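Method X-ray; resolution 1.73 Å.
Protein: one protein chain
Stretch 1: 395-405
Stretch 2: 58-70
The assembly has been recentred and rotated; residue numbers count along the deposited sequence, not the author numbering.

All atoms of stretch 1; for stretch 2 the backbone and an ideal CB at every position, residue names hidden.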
# COMPACT_ATOMS: atom_id res chain seq x y z
N PRO A 395 -17.37 1.87 1.37
CA PRO A 395 -16.16 2.26 0.63
C PRO A 395 -16.35 3.50 -0.22
O PRO A 395 -15.41 4.29 -0.40
CB PRO A 395 -15.87 1.03 -0.25
CG PRO A 395 -16.67 -0.07 0.32
CD PRO A 395 -17.87 0.55 0.96
N ALA A 396 -17.55 3.70 -0.75
CA ALA A 396 -17.87 4.84 -1.59
C ALA A 396 -18.80 5.81 -0.89
O ALA A 396 -19.52 6.57 -1.55
CB ALA A 396 -18.49 4.38 -2.92
N ALA A 397 -18.84 5.77 0.45
CA ALA A 397 -19.61 6.76 1.22
C ALA A 397 -18.70 7.41 2.26
O ALA A 397 -17.50 7.16 2.29
CB ALA A 397 -20.83 6.14 1.90
N GLY A 398 -19.28 8.24 3.12
CA GLY A 398 -18.46 8.99 4.05
C GLY A 398 -17.52 9.90 3.29
O GLY A 398 -17.93 10.64 2.38
N ARG A 399 -16.23 9.82 3.61
CA ARG A 399 -15.27 10.73 3.02
C ARG A 399 -15.22 10.52 1.51
O ARG A 399 -15.22 9.40 1.01
CB ARG A 399 -13.87 10.54 3.64
CG ARG A 399 -12.82 11.55 3.12
CD ARG A 399 -11.52 11.60 3.92
NE ARG A 399 -10.87 10.29 4.04
CZ ARG A 399 -10.63 9.66 5.18
NH1 ARG A 399 -10.97 10.20 6.33
NH2 ARG A 399 -10.04 8.47 5.17
N ALA A 400 -15.17 11.61 0.78
CA ALA A 400 -15.21 11.56 -0.67
C ALA A 400 -13.79 11.33 -1.17
O ALA A 400 -13.08 12.25 -1.60
CB ALA A 400 -15.82 12.84 -1.22
N ASP A 401 -13.38 10.08 -1.08
CA ASP A 401 -12.14 9.56 -1.62
C ASP A 401 -12.53 8.60 -2.76
O ASP A 401 -12.96 7.47 -2.51
CB ASP A 401 -11.36 8.79 -0.56
CG ASP A 401 -10.87 9.62 0.61
OD1 ASP A 401 -10.58 10.84 0.49
OD2 ASP A 401 -10.76 9.02 1.72
N LEU A 402 -12.34 9.02 -4.00
CA LEU A 402 -12.85 8.29 -5.15
C LEU A 402 -11.90 8.44 -6.32
O LEU A 402 -11.20 9.45 -6.41
CB LEU A 402 -14.22 8.83 -5.55
CG LEU A 402 -15.35 8.73 -4.53
CD1 LEU A 402 -16.59 9.52 -5.03
CD2 LEU A 402 -15.67 7.24 -4.33
N VAL A 403 -11.91 7.48 -7.24
CA VAL A 403 -11.08 7.53 -8.44
C VAL A 403 -11.98 7.55 -9.67
O VAL A 403 -12.93 6.77 -9.76
CB VAL A 403 -10.11 6.35 -8.51
CG1 VAL A 403 -9.06 6.59 -9.56
CG2 VAL A 403 -9.44 6.13 -7.13
N PHE A 404 -11.68 8.44 -10.60
CA PHE A 404 -12.54 8.72 -11.75
C PHE A 404 -11.84 8.32 -13.05
O PHE A 404 -10.66 8.60 -13.23
CB PHE A 404 -12.82 10.21 -11.83
CG PHE A 404 -13.80 10.71 -10.82
CD1 PHE A 404 -15.03 11.17 -11.23
CD2 PHE A 404 -13.49 10.74 -9.47
CE1 PHE A 404 -15.95 11.67 -10.31
CE2 PHE A 404 -14.40 11.24 -8.57
CZ PHE A 404 -15.64 11.69 -8.98
N TYR A 405 -12.61 7.73 -13.98
CA TYR A 405 -12.15 7.29 -15.29
C TYR A 405 -13.18 7.65 -16.35
O TYR A 405 -14.39 7.48 -16.13
CB TYR A 405 -11.95 5.78 -15.30
CG TYR A 405 -10.94 5.30 -14.28
CD1 TYR A 405 -9.59 5.20 -14.60
CD2 TYR A 405 -11.34 4.93 -13.01
CE1 TYR A 405 -8.64 4.72 -13.64
CE2 TYR A 405 -10.41 4.50 -12.02
CZ TYR A 405 -9.07 4.40 -12.38
OH TYR A 405 -8.14 3.97 -11.47
N UNK A 58 -26.04 11.13 -10.70
CA UNK A 58 -25.30 12.34 -10.41
C UNK A 58 -24.85 12.32 -8.96
O UNK A 58 -25.66 12.14 -8.04
CB UNK A 58 -26.14 13.58 -10.70
N UNK A 59 -23.55 12.50 -8.77
CA UNK A 59 -22.91 12.38 -7.47
C UNK A 59 -22.77 13.76 -6.83
O UNK A 59 -22.13 14.64 -7.40
CB UNK A 59 -21.54 11.70 -7.60
N UNK A 60 -23.33 13.93 -5.64
CA UNK A 60 -23.21 15.16 -4.88
C UNK A 60 -22.19 14.98 -3.76
O UNK A 60 -22.32 14.07 -2.93
CB UNK A 60 -24.57 15.58 -4.31
N UNK A 61 -21.16 15.82 -3.78
CA UNK A 61 -20.14 15.89 -2.72
C UNK A 61 -20.32 17.22 -2.00
O UNK A 61 -20.38 18.27 -2.64
CB UNK A 61 -18.72 15.75 -3.28
N UNK A 62 -20.39 17.17 -0.68
CA UNK A 62 -20.62 18.35 0.15
C UNK A 62 -19.54 18.37 1.22
O UNK A 62 -19.50 17.50 2.09
CB UNK A 62 -22.02 18.34 0.77
N UNK A 63 -18.66 19.39 1.16
CA UNK A 63 -17.59 19.55 2.16
C UNK A 63 -16.82 18.26 2.34
O UNK A 63 -16.51 17.84 3.46
CB UNK A 63 -18.17 20.00 3.50
N UNK A 64 -16.49 17.61 1.22
CA UNK A 64 -15.66 16.43 1.24
C UNK A 64 -16.34 15.16 1.71
O UNK A 64 -15.65 14.21 2.08
CB UNK A 64 -14.44 16.70 2.13
N UNK A 65 -17.66 15.12 1.74
CA UNK A 65 -18.39 13.92 2.13
C UNK A 65 -19.34 13.57 1.00
O UNK A 65 -19.94 14.46 0.39
CB UNK A 65 -19.14 14.12 3.45
N UNK A 66 -19.50 12.27 0.74
CA UNK A 66 -20.48 11.83 -0.25
C UNK A 66 -21.88 12.13 0.30
O UNK A 66 -22.34 11.52 1.26
CB UNK A 66 -20.32 10.34 -0.57
N UNK A 67 -22.56 13.09 -0.33
CA UNK A 67 -23.87 13.51 0.14
C UNK A 67 -24.99 12.68 -0.46
O UNK A 67 -26.01 12.48 0.20
CB UNK A 67 -24.09 14.99 -0.18
N UNK A 68 -24.86 12.22 -1.71
CA UNK A 68 -25.94 11.47 -2.29
C UNK A 68 -25.76 11.26 -3.78
O UNK A 68 -24.85 11.80 -4.41
CB UNK A 68 -27.27 12.18 -2.02
N UNK A 69 -26.68 10.48 -4.32
CA UNK A 69 -26.69 10.07 -5.71
C UNK A 69 -28.06 10.38 -6.26
O UNK A 69 -29.05 9.94 -5.67
CB UNK A 69 -26.34 8.59 -5.87
N UNK A 70 -28.13 11.10 -7.41
CA UNK A 70 -29.43 11.41 -8.03
C UNK A 70 -29.51 10.71 -9.37
O UNK A 70 -28.60 10.89 -10.19
CB UNK A 70 -29.63 12.92 -8.20

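Position 58 lies beyond the reach of stretch 1, which sets no preference; it is Asp 58, whose backbone pairs with position 70. At position 59 the CA-to-CB bond points toward stretch 1, but nothing lies within 5.5 Å of the ideal CB. A side chain must therefore extend to reach the apolar surface of Leu 402 and Phe 404, which suits leucine, isoleucine, methionine or an aromatic residue. Leu 59 is found, its CD2 3.6 Å from CD1 of Leu 402 and 4.2 Å from CZ of Phe 404.

Position 60 is out of reach and would accept many residues; it is Glu 60. Position 61 points toward stretch 1, with its ideal CB 4.6 Å from CB of Ala 400, so a compact apolar side chain would fit. Val 61 places CG1 3.7 Å from that same Ala 400 CB.

Positions 62 to 65 form a type I' turn. Position 62 points away from stretch 1, which leaves the choice open among many side chains; it is Ala 62. Position 63, at phi 50°, is out of reach and could be asparagine, aspartate or glycine, and Asp 63 occupies it. At position 64 the phi of 76° favours glycine, although an ideal CB would come no closer than 5.3 Å to CB of Ala 400. Gly 64 contributes through its backbone: its O accepts a hydrogen bond from N of Ala 400 at 2.9 Å.

Position 65 points away overall, yet its ideal CB is 3.8 Å from O of Gly 398. Several strand-compatible side chains would serve, and Val 65 is present. Its backbone bridges with that of Arg 399, and its CA makes a CA-H...O contact of 3.3 Å with O of Gly 398.

Position 66 points toward stretch 1, its ideal CB 3.8 Å from O of Gly 398. Nearby Ala 400 offers an apolar surface, so a small or medium apolar side chain is expected. Val 66 sets CG2 4.0 Å from CA of Ala 400, while its N donates to O of Gly 398 at 2.8 Å.

Position 67 points away, so small or polar residues would serve equally; it is Ala 67. At position 68, phi and psi of 169° and 174° would jam a CB against the preceding carbonyl, calling for glycine: Gly 68.

Position 69 points toward stretch 1 across a gap, favouring a long or broad side chain. Trp 69 brings its ring edge to O of Ala 396, with CZ2 4.4 Å from that O, and a water joins NE1 to the same carbonyl. Position 70 is unconstrained; it is Ser 70.

Stretch 2 (58-70) DLEVADGVVAGWS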
# COMPACT_ATOMS: atom_id res chain seq x y z
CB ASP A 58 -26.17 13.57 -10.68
CG ASP A 58 -26.65 13.69 -12.12
OD1 ASP A 58 -26.02 13.16 -13.07
OD2 ASP A 58 -27.67 14.37 -12.32
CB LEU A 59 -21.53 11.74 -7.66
CG LEU A 59 -20.61 11.81 -6.45
CD1 LEU A 59 -21.21 11.05 -5.26
CD2 LEU A 59 -19.24 11.26 -6.79
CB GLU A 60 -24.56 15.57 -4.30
CG GLU A 60 -24.45 16.84 -3.49
CD GLU A 60 -25.73 17.23 -2.82
OE1 GLU A 60 -26.78 16.63 -3.11
OE2 GLU A 60 -25.65 18.15 -1.98
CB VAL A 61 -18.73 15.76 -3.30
CG1 VAL A 61 -17.68 15.92 -2.23
CG2 VAL A 61 -18.55 14.40 -3.99
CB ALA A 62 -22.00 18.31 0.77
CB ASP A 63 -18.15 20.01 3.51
CG ASP A 63 -17.07 20.59 4.41
OD1 ASP A 63 -16.07 21.11 3.87
OD2 ASP A 63 -17.21 20.52 5.64
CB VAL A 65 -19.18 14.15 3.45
CG1 VAL A 65 -20.11 13.01 3.73
CG2 VAL A 65 -18.22 14.41 4.62
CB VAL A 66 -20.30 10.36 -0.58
CG1 VAL A 66 -21.39 9.84 -1.48
CG2 VAL A 66 -18.95 10.15 -1.23
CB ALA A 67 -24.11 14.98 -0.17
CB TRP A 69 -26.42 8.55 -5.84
CG TRP A 69 -25.13 8.10 -5.26
CD1 TRP A 69 -24.92 7.70 -3.99
CD2 TRP A 69 -23.88 8.01 -5.94
NE1 TRP A 69 -23.59 7.40 -3.81
CE2 TRP A 69 -22.94 7.57 -5.01
CE3 TRP A 69 -23.45 8.28 -7.24
CZ2 TRP A 69 -21.60 7.37 -5.34
CZ3 TRP A 69 -22.13 8.08 -7.56
CH2 TRP A 69 -21.22 7.63 -6.62
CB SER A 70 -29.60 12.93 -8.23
OG SER A 70 -29.58 13.62 -6.99
O HOH W 1 -21.73 9.55 2.94
O HOH W 2 -22.15 6.21 -1.60
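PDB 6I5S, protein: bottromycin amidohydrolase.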